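Local coordinates for protein HcgB (Methanococcus maripaludis, PDB 5D5P) that probably acts as a guanylyltransferase in the biosynthesis of the iron-guanylylpyridinol (FeGP) cofactor of [Fe]-hydrogenase, at residues D55-S58 with R59-A63. Sequence-based numbering, arbitrary orientation.
Sequences DIIS and RITDA
T61 sets its side chain against I57, its CG2 4.0 Å from I57 CG2 and its hydroxyl on I57's own carbonyl. This is the C-terminal end of helix 47-57, where the chain turns toward strand 64-67 of the mixed sheet. The backbone has tightened to i+3 hydrogen bonds: R59 N donates to I56 O (3.1 Å, N-H...O 151°) and I60 N to I57 O. With OG1 between its backbone N and carbonyl carbon (chi1 67°), T61 donates from OG1 to I57 O at 3.0 Å, so this carbonyl takes I60 N on one face and the hydroxyl on the other. Threonine suits the place because one branch is polar and the other packs on isoleucine; a valine here would probably cost I57 O the hydroxyl bond on that face. Branched, apolar isoleucines suit the inward side: I57 CD1 lies 4.3 Å from I60 CD1, I57 also rests on I65, while I56 and I60 reach L150 of helix 138-151. On the exposed side, arginine combines an apolar stem, R59 CG 3.6 Å from D55 O, with a guanidinium long enough to reach K158 O. S58 OG, bonded back to S54 O, shares a water with A63 O, 3.0 Å from S58 OG and A63 O alike.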
ATOM      1  N   ASP A  55     -14.010   5.169  16.856  1.00 36.33           N
ATOM      2  CA  ASP A  55     -14.937   6.285  16.784  1.00 38.69           C
ATOM      3  C   ASP A  55     -15.385   6.552  15.352  1.00 36.80           C
ATOM      4  O   ASP A  55     -16.533   6.898  15.123  1.00 39.46           O
ATOM      5  CB  ASP A  55     -14.311   7.549  17.377  1.00 43.60           C
ATOM      6  CG  ASP A  55     -14.262   7.516  18.898  1.00 51.58           C
ATOM      7  OD1 ASP A  55     -14.902   6.626  19.496  1.00 55.18           O
ATOM      8  OD2 ASP A  55     -13.566   8.364  19.496  1.00 55.43           O
ATOM      9  N   ILE A  56     -14.496   6.349  14.385  1.00 32.24           N
ATOM     10  CA  ILE A  56     -14.860   6.593  12.990  1.00 30.33           C
ATOM     11  C   ILE A  56     -15.721   5.464  12.453  1.00 33.94           C
ATOM     12  O   ILE A  56     -16.751   5.697  11.837  1.00 39.41           O
ATOM     13  CB  ILE A  56     -13.607   6.750  12.095  1.00 29.48           C
ATOM     14  CG1 ILE A  56     -12.935   8.090  12.379  1.00 35.00           C
ATOM     15  CG2 ILE A  56     -13.991   6.642  10.616  1.00 28.70           C
ATOM     16  CD1 ILE A  56     -11.525   8.170  11.842  1.00 35.51           C
ATOM     17  N   ILE A  57     -15.273   4.239  12.675  1.00 27.17           N
ATOM     18  CA  ILE A  57     -15.957   3.068  12.121  1.00 30.31           C
ATOM     19  C   ILE A  57     -17.349   2.908  12.734  1.00 34.83           C
ATOM     20  O   ILE A  57     -18.263   2.379  12.091  1.00 37.82           O
ATOM     21  CB  ILE A  57     -15.129   1.807  12.332  1.00 32.12           C
ATOM     22  CG1 ILE A  57     -13.823   1.937  11.554  1.00 31.78           C
ATOM     23  CG2 ILE A  57     -15.881   0.573  11.883  1.00 33.88           C
ATOM     24  CD1 ILE A  57     -14.020   2.133  10.056  1.00 33.60           C
ATOM     25  N   SER A  58     -17.499   3.358  13.981  1.00 33.21           N
ATOM     26  CA  SER A  58     -18.786   3.244  14.674  1.00 39.30           C
ATOM     27  C   SER A  58     -19.858   4.076  14.007  1.00 42.66           C
ATOM     28  O   SER A  58     -21.042   3.795  14.163  1.00 45.20           O
ATOM     29  CB  SER A  58     -18.674   3.693  16.135  1.00 44.05           C
ATOM     30  OG  SER A  58     -17.948   2.738  16.882  1.00 47.20           O
ATOM     31  N   ARG A  59     -19.444   5.080  13.239  1.00 43.31           N
ATOM     32  CA  ARG A  59     -20.410   5.965  12.588  1.00 46.18           C
ATOM     33  C   ARG A  59     -20.933   5.389  11.278  1.00 40.97           C
ATOM     34  O   ARG A  59     -21.909   5.884  10.734  1.00 42.77           O
ATOM     35  CB  ARG A  59     -19.807   7.349  12.333  1.00 48.18           C
ATOM     36  CG  ARG A  59     -19.575   8.152  13.598  1.00 54.42           C
ATOM     37  CD  ARG A  59     -18.972   9.504  13.285  1.00 57.33           C
ATOM     38  NE  ARG A  59     -19.880  10.319  12.482  1.00 62.43           N
ATOM     39  CZ  ARG A  59     -19.533  11.455  11.889  1.00 64.66           C
ATOM     40  NH1 ARG A  59     -18.290  11.901  12.004  1.00 65.17           N
ATOM     41  NH2 ARG A  59     -20.422  12.139  11.178  1.00 67.07           N
ATOM     42  N   ILE A  60     -20.297   4.341  10.775  1.00 37.84           N
ATOM     43  CA  ILE A  60     -20.715   3.785   9.496  1.00 39.61           C
ATOM     44  C   ILE A  60     -21.104   2.315   9.591  1.00 41.45           C
ATOM     45  O   ILE A  60     -21.440   1.706   8.586  1.00 42.49           O
ATOM     46  CB  ILE A  60     -19.647   3.974   8.410  1.00 39.78           C
ATOM     47  CG1 ILE A  60     -18.402   3.167   8.731  1.00 37.98           C
ATOM     48  CG2 ILE A  60     -19.316   5.460   8.265  1.00 46.30           C
ATOM     49  CD1 ILE A  60     -17.350   3.213   7.626  1.00 38.32           C
ATOM     50  N   THR A  61     -21.048   1.750  10.793  1.00 40.30           N
ATOM     51  CA  THR A  61     -21.452   0.363  11.020  1.00 42.34           C
ATOM     52  C   THR A  61     -22.274   0.186  12.286  1.00 44.77           C
ATOM     53  O   THR A  61     -22.292   1.050  13.162  1.00 45.80           O
ATOM     54  CB  THR A  61     -20.257  -0.580  11.186  1.00 42.03           C
ATOM     55  OG1 THR A  61     -19.589  -0.243  12.408  1.00 39.10           O
ATOM     56  CG2 THR A  61     -19.263  -0.478  10.032  1.00 39.86           C
ATOM     57  N   ASP A  62     -23.014  -0.916  12.327  1.00 46.30           N
ATOM     58  CA  ASP A  62     -23.629  -1.431  13.556  1.00 50.41           C
ATOM     59  C   ASP A  62     -22.849  -2.645  14.023  1.00 51.23           C
ATOM     60  O   ASP A  62     -23.375  -3.763  14.003  1.00 53.15           O
ATOM     61  CB  ASP A  62     -25.091  -1.809  13.343  1.00 54.33           C
ATOM     62  CG  ASP A  62     -25.952  -0.621  13.006  1.00 66.64           C
ATOM     63  OD1 ASP A  62     -25.901   0.370  13.768  1.00 70.62           O
ATOM     64  OD2 ASP A  62     -26.679  -0.671  11.986  1.00 72.69           O
ATOM     65  N   ALA A  63     -21.591  -2.442  14.402  1.00 49.40           N
ATOM     66  CA  ALA A  63     -20.716  -3.573  14.672  1.00 47.09           C
ATOM     67  C   ALA A  63     -20.166  -3.599  16.085  1.00 47.87           C
ATOM     68  O   ALA A  63     -20.051  -2.561  16.734  1.00 54.18           O
ATOM     69  CB  ALA A  63     -19.569  -3.574  13.684  1.00 41.90           C
TER
HETATM   70  O   HOH W   1     -16.070  10.175  13.999  1.00 57.02           O
HETATM   71  O   HOH W   2     -19.565   0.283  17.588  1.00 47.64           O